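Local coordinates for probable aromatic acid decarboxylase (Escherichia coli, PDB 1SBZ) that acts as an FMN-dependent, UbiX-like decarboxylase that binds flavin mononucleotide and assembles into a homododecamer, at the interface of chains A and B and the interface of chains A and C. Coordinates in Å, arbitrary orientation; residue numbers count along the deposited sequence, not the author numbering. Chains: chain A/B/C, Probable aromatic acid decarboxylase.

Contact 1: the interface of chains A and B. Residues chain A 96-100; chain B 88-89, 92-93, 98.
The first turns of helix 88-96 of chain B, which begins at the FMN-binding residues B:Met88 (present as selenomethionine) and B:Lys89, meet the loop A:Gly97 to A:Asp100 that follows the same helix of chain A. A:Tyr98 and B:Lys89 run side by side in the same direction. A:Tyr98 has CG anti to its backbone N (chi1 -169°), and this lays the CD1-CE1 edge of the ring along the helix: CD1 is 3.4 Å from B:Lys89 O and packs on B:Gly93 CA. On the side opposite B:Tyr98, above the CE1 rim of A:Tyr98, lies the B:Lys89 methylene CD, 3.8 Å from CE1. The lysine chain bends at chi2 (96°), with CB against the backbone of A:Ala99, and brings the ammonium NZ to 3.3 Å from the carboxylate OD1 of A:Asp100, a salt bridge whose hydrogen bond is weak. B:Tyr98 turns its CD2 edge toward one face of the A:Tyr98 ring, near CE2 and CZ, planes 82° apart and centroids 5.5 Å apart. The methyl CB of B:Ala92 touches the carbonyl oxygens of A:Ala96 and A:Gly97. Beside it, water 1 links the two backbones, lying 2.9 Å from A:Ala96 O and 2.8 Å from B:Ala92 O.

Contact 2: the interface of chains A and B. Residues chain A 97, 105, 108, 111-112; chain B 88-89, 123, 127, 129-130.
A:Lys112 lies across B:Ser127, B:His130 and B:Glu123. Its CB packs on CE1 of the imidazole at 3.7 Å, near B:Ser127 CB; CD reaches the carboxylate carbon CD of B:Glu123 at 3.6 Å, CE lies by both carboxylate oxygens, and the ammonium NZ, swung round by a bend at chi4 (77°), makes a salt bridge to OE1 at 3.2 Å, the hydrogen bond being weak. The lysine and glutamate side chains cross at about a right angle. The other carboxylate oxygen, OE2, faces A:Arg105 tip to tip: NH1 donates to it at 2.9 Å, and the guanidinium and carboxylate planes are nearly coplanar, 7° apart. Water 3 joins A:Arg105 NH2 to OE1. B:His130 NE2 donates to A:Asp108 OD2 at 2.7 Å in an almost straight bond (177° at H), in the plane of the imidazole but tilted from that of the carboxylate, on its syn side. Its own chain also helps hold the ring: B:Ser127 N donates to ND1 at 2.9 Å, from well out of plane, while B:Ser127 OG sits over the centre of one face and B:Met88 CG near the rim of the other. Thus helix 102-113 of chain A docks on the start of helix 128-139 of chain B and the loop bearing FMN-pocket residue B:Glu123.

Contact 3: the interface of chains A and C. Residues chain A 151, 155-158, 161; chain C 156-158, 161-162.
This two-fold interface joins two identical subunits and is one of the contacts that build the homododecamer; in it A:Thr157 and C:Thr157 form an antiparallel beta bridge just before helix 158-170 of chain A and helix 158-171 of chain C. The amide of C:Val158 donates to A:Glu156 O at 3.1 Å, and its twin, A:Val158 N to C:Glu156 O, spans 3.2 Å. Hydrophobic groups pack beside this bridge. On the symmetry axis the isoleucines meet tip to tip, A:Ile161 CD1 and C:Ile161 CD1 being 3.5 Å apart, slightly tighter than usual van der Waals contact. Each of these methyls also touches CG2 of the opposite valine, as C:Ile161 CD1 does A:Val158 CG2 at 3.7 Å. The two branches of C:Val158 divide their work. CG1, anti to the backbone N (chi1 163°), slides alongside the ring of A:Phe151, touching its rim atom CE2 at 3.5 Å, whereas CG2 packs against A:Pro155, 3.4 Å from its carbonyl O. C:Val162 CG2 adds a contact to the same rim, 3.8 Å from A:Phe151 CZ. The paired backbone bonds would set the register of the two chains, and the hydrophobic contacts add to a joint that contributes to the dodecamer.

Contact 1: the interface of chains A and B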
# COMPACT_ATOMS: atom_id res chain seq x y z
N ALA A 96 14.88 6.19 9.31
CA ALA A 96 15.58 5.23 8.47
C ALA A 96 16.27 4.13 9.29
O ALA A 96 16.50 3.01 8.80
CB ALA A 96 16.60 5.96 7.59
N GLY A 97 16.59 4.47 10.55
CA GLY A 97 17.37 3.60 11.43
C GLY A 97 18.87 3.71 11.20
O GLY A 97 19.63 2.85 11.65
N TYR A 98 19.30 4.75 10.50
CA TYR A 98 20.70 4.95 10.20
C TYR A 98 21.42 5.58 11.40
O TYR A 98 21.66 6.78 11.43
CB TYR A 98 20.87 5.81 8.94
CG TYR A 98 22.28 5.82 8.43
CD1 TYR A 98 22.89 4.63 8.03
CD2 TYR A 98 23.03 7.00 8.36
CE1 TYR A 98 24.19 4.60 7.57
CE2 TYR A 98 24.35 6.98 7.89
CZ TYR A 98 24.91 5.78 7.50
OH TYR A 98 26.19 5.71 7.04
N ALA A 99 21.72 4.75 12.39
CA ALA A 99 22.21 5.24 13.68
C ALA A 99 23.72 5.49 13.66
O ALA A 99 24.50 4.76 14.28
CB ALA A 99 21.80 4.28 14.78
N ASP A 100 24.12 6.52 12.91
CA ASP A 100 25.52 6.87 12.65
C ASP A 100 26.24 7.45 13.87
O ASP A 100 27.43 7.22 14.05
CB ASP A 100 25.59 7.86 11.47
CG ASP A 100 26.97 7.94 10.84
OD1 ASP A 100 27.72 6.93 10.83
OD2 ASP A 100 27.40 8.99 10.31
N MSE B 88 22.46 -2.63 13.04
CA MSE B 88 21.22 -2.09 12.51
C MSE B 88 21.49 -0.85 11.67
O MSE B 88 20.85 -0.64 10.64
CB MSE B 88 20.24 -1.79 13.64
CG MSE B 88 19.79 -3.04 14.39
SE MSE B 88 19.00 -4.38 13.23
CE MSE B 88 20.54 -5.57 12.98
N LYS B 89 22.46 -0.05 12.08
CA LYS B 89 22.80 1.15 11.31
C LYS B 89 23.34 0.80 9.91
O LYS B 89 22.92 1.38 8.91
CB LYS B 89 23.72 2.08 12.11
CG LYS B 89 25.17 2.02 11.78
CD LYS B 89 25.57 3.10 10.81
CE LYS B 89 26.88 2.71 10.17
NZ LYS B 89 27.71 3.86 9.76
N ALA B 92 20.55 -0.50 7.90
CA ALA B 92 19.68 0.62 7.53
C ALA B 92 20.23 1.39 6.34
O ALA B 92 19.47 1.75 5.44
CB ALA B 92 19.47 1.54 8.72
N GLY B 93 21.54 1.64 6.35
CA GLY B 93 22.23 2.33 5.26
C GLY B 93 22.13 1.58 3.95
O GLY B 93 21.85 2.18 2.90
N TYR B 98 22.11 4.51 1.22
CA TYR B 98 22.98 5.62 1.62
C TYR B 98 24.41 5.13 1.76
O TYR B 98 24.90 4.86 2.87
CB TYR B 98 22.48 6.31 2.90
CG TYR B 98 23.16 7.65 3.15
CD1 TYR B 98 23.02 8.70 2.24
CD2 TYR B 98 23.93 7.87 4.29
CE1 TYR B 98 23.64 9.94 2.46
CE2 TYR B 98 24.55 9.10 4.53
CZ TYR B 98 24.40 10.13 3.61
OH TYR B 98 25.00 11.35 3.82
O HOH W 1 16.83 2.57 5.95

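Contact 2: the interface of chains A and B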
# COMPACT_ATOMS: atom_id res chain seq x y z
N GLY A 97 16.59 4.47 10.55
CA GLY A 97 17.37 3.60 11.43
C GLY A 97 18.87 3.71 11.20
O GLY A 97 19.63 2.85 11.65
N ARG A 105 21.68 6.47 17.62
CA ARG A 105 21.79 5.19 18.33
C ARG A 105 20.89 5.11 19.57
O ARG A 105 20.11 4.17 19.70
CB ARG A 105 23.25 4.88 18.69
CG ARG A 105 23.44 3.60 19.50
CD ARG A 105 23.02 2.31 18.80
NE ARG A 105 23.19 1.16 19.68
CZ ARG A 105 22.59 -0.02 19.52
NH1 ARG A 105 21.76 -0.23 18.50
NH2 ARG A 105 22.81 -0.99 20.39
N ASP A 108 17.39 4.92 18.52
CA ASP A 108 17.16 3.57 18.01
C ASP A 108 17.01 2.55 19.14
O ASP A 108 16.20 1.61 19.05
CB ASP A 108 18.30 3.15 17.07
CG ASP A 108 17.90 2.02 16.13
OD1 ASP A 108 16.91 2.18 15.39
OD2 ASP A 108 18.55 0.96 16.04
N LEU A 111 13.66 3.04 21.04
CA LEU A 111 12.61 2.40 20.25
C LEU A 111 12.58 0.87 20.34
O LEU A 111 11.52 0.29 20.55
CB LEU A 111 12.67 2.85 18.79
CG LEU A 111 12.38 4.33 18.55
CD1 LEU A 111 12.32 4.64 17.07
CD2 LEU A 111 11.07 4.75 19.23
N LYS A 112 13.74 0.23 20.21
CA LYS A 112 13.80 -1.23 20.24
C LYS A 112 13.42 -1.80 21.62
O LYS A 112 12.91 -2.92 21.72
CB LYS A 112 15.17 -1.73 19.76
CG LYS A 112 16.28 -1.67 20.80
CD LYS A 112 17.64 -1.97 20.21
CE LYS A 112 18.70 -2.03 21.31
NZ LYS A 112 18.64 -3.32 22.06
N MSE B 88 22.46 -2.63 13.04
CA MSE B 88 21.22 -2.09 12.51
C MSE B 88 21.49 -0.85 11.67
O MSE B 88 20.85 -0.64 10.64
CB MSE B 88 20.24 -1.79 13.64
CG MSE B 88 19.79 -3.04 14.39
SE MSE B 88 19.00 -4.38 13.23
CE MSE B 88 20.54 -5.57 12.98
N LYS B 89 22.46 -0.05 12.08
CA LYS B 89 22.80 1.15 11.31
C LYS B 89 23.34 0.80 9.91
O LYS B 89 22.92 1.38 8.91
CB LYS B 89 23.72 2.08 12.11
CG LYS B 89 25.17 2.02 11.78
CD LYS B 89 25.57 3.10 10.81
CE LYS B 89 26.88 2.71 10.17
NZ LYS B 89 27.71 3.86 9.76
N GLU B 123 20.94 -7.84 16.73
CA GLU B 123 20.30 -6.87 17.61
C GLU B 123 19.18 -7.57 18.36
O GLU B 123 18.60 -8.54 17.85
CB GLU B 123 19.75 -5.68 16.81
CG GLU B 123 19.16 -4.56 17.66
CD GLU B 123 20.12 -4.01 18.69
OE1 GLU B 123 20.38 -4.71 19.70
OE2 GLU B 123 20.62 -2.88 18.51
N SER B 127 13.29 -3.92 16.54
CA SER B 127 12.24 -2.92 16.46
C SER B 127 11.51 -2.99 15.12
O SER B 127 11.90 -3.73 14.22
CB SER B 127 12.83 -1.53 16.65
OG SER B 127 13.55 -1.15 15.49
N ILE B 129 11.45 -0.58 12.89
CA ILE B 129 12.41 -0.08 11.91
C ILE B 129 13.36 -1.18 11.44
O ILE B 129 13.58 -1.32 10.24
CB ILE B 129 13.21 1.11 12.47
CG1 ILE B 129 12.27 2.27 12.80
CG2 ILE B 129 14.27 1.56 11.46
CD1 ILE B 129 12.92 3.35 13.63
N HIS B 130 13.91 -1.96 12.38
CA HIS B 130 14.85 -3.03 12.03
C HIS B 130 14.20 -4.04 11.09
O HIS B 130 14.79 -4.46 10.09
CB HIS B 130 15.39 -3.74 13.28
CG HIS B 130 16.01 -2.83 14.29
ND1 HIS B 130 15.92 -3.04 15.65
CD2 HIS B 130 16.73 -1.68 14.14
CE1 HIS B 130 16.56 -2.08 16.30
NE2 HIS B 130 17.06 -1.24 15.40
O HOH W 2 14.74 0.96 16.46
O HOH W 3 22.52 -3.98 21.03

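Contact 3: the interface of chains A and C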
# COMPACT_ATOMS: atom_id res chain seq x y z
N PHE A 151 -1.43 30.93 22.14
CA PHE A 151 -1.74 32.34 22.36
C PHE A 151 -2.89 32.59 23.33
O PHE A 151 -3.10 33.72 23.77
CB PHE A 151 -2.03 33.04 21.02
CG PHE A 151 -0.81 33.23 20.17
CD1 PHE A 151 -0.40 32.23 19.29
CD2 PHE A 151 -0.09 34.41 20.23
CE1 PHE A 151 0.72 32.41 18.48
CE2 PHE A 151 1.03 34.60 19.43
CZ PHE A 151 1.44 33.60 18.55
N PRO A 155 0.72 35.18 25.99
CA PRO A 155 2.16 35.34 26.15
C PRO A 155 2.61 36.72 25.69
O PRO A 155 1.96 37.34 24.84
CB PRO A 155 2.73 34.25 25.23
CG PRO A 155 1.72 34.10 24.15
CD PRO A 155 0.38 34.41 24.78
N GLU A 156 3.71 37.21 26.26
CA GLU A 156 4.26 38.52 25.90
C GLU A 156 5.69 38.41 25.39
O GLU A 156 6.07 39.08 24.42
CB GLU A 156 4.19 39.48 27.08
CG GLU A 156 2.79 39.97 27.42
CD GLU A 156 2.72 40.70 28.75
OE1 GLU A 156 3.11 40.11 29.79
OE2 GLU A 156 2.26 41.86 28.76
N THR A 157 6.47 37.56 26.04
CA THR A 157 7.88 37.37 25.69
C THR A 157 8.13 36.02 25.01
O THR A 157 7.27 35.14 25.01
CB THR A 157 8.79 37.48 26.94
OG1 THR A 157 8.32 36.59 27.96
CG2 THR A 157 8.67 38.87 27.57
N VAL A 158 9.32 35.89 24.44
CA VAL A 158 9.80 34.63 23.90
C VAL A 158 9.84 33.54 24.99
O VAL A 158 9.43 32.40 24.75
CB VAL A 158 11.17 34.80 23.21
CG1 VAL A 158 11.85 33.46 22.95
CG2 VAL A 158 11.01 35.57 21.90
N ILE A 161 6.59 31.67 25.54
CA ILE A 161 6.43 30.63 24.53
C ILE A 161 7.33 29.42 24.83
O ILE A 161 6.85 28.28 24.87
CB ILE A 161 6.68 31.20 23.11
CG1 ILE A 161 5.58 32.23 22.78
CG2 ILE A 161 6.69 30.08 22.06
CD1 ILE A 161 5.97 33.23 21.73
N GLU C 156 12.73 38.75 20.56
CA GLU C 156 12.57 39.07 21.98
C GLU C 156 11.13 38.96 22.44
O GLU C 156 10.85 38.51 23.55
CB GLU C 156 13.10 40.47 22.27
CG GLU C 156 14.61 40.62 22.12
CD GLU C 156 15.08 42.05 22.27
OE1 GLU C 156 14.23 42.98 22.32
OE2 GLU C 156 16.31 42.26 22.35
N THR C 157 10.22 39.35 21.56
CA THR C 157 8.80 39.43 21.88
C THR C 157 7.97 38.45 21.05
O THR C 157 8.45 37.88 20.07
CB THR C 157 8.28 40.86 21.62
OG1 THR C 157 8.57 41.23 20.27
CG2 THR C 157 9.06 41.89 22.45
N VAL C 158 6.71 38.27 21.46
CA VAL C 158 5.73 37.53 20.68
C VAL C 158 5.55 38.11 19.27
O VAL C 158 5.44 37.35 18.30
CB VAL C 158 4.37 37.48 21.43
CG1 VAL C 158 3.23 37.10 20.50
CG2 VAL C 158 4.44 36.52 22.61
N ILE C 161 8.18 36.83 16.81
CA ILE C 161 7.86 35.48 16.36
C ILE C 161 6.69 35.52 15.36
O ILE C 161 6.77 34.91 14.29
CB ILE C 161 7.55 34.56 17.56
CG1 ILE C 161 8.86 34.17 18.24
CG2 ILE C 161 6.79 33.30 17.13
CD1 ILE C 161 8.70 33.77 19.68
N VAL C 162 5.64 36.26 15.72
CA VAL C 162 4.49 36.46 14.83
C VAL C 162 4.91 37.01 13.47
O VAL C 162 4.57 36.44 12.43
CB VAL C 162 3.41 37.35 15.49
CG1 VAL C 162 2.39 37.83 14.48
CG2 VAL C 162 2.71 36.59 16.61

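Contacts 1 and 2 are neighbouring patches of the A-B interface, their C-alpha centres about 8 Å apart, and they share A:Gly97, B:Met88 and B:Lys89. Through B:Met88 and B:Lys89 both adjoin the FMN pocket of chain B, so the A-B interface lies next to the flavin site, and the two may be coupled. Contact 3 lies about 38 Å from contact 1 and likewise from contact 2, and uses a separate region ending in the helix that starts at residue 158. Chain A therefore engages two partners through distant surfaces, one joint two-fold and the other not an exact two-fold, a combination consistent with a homododecamer.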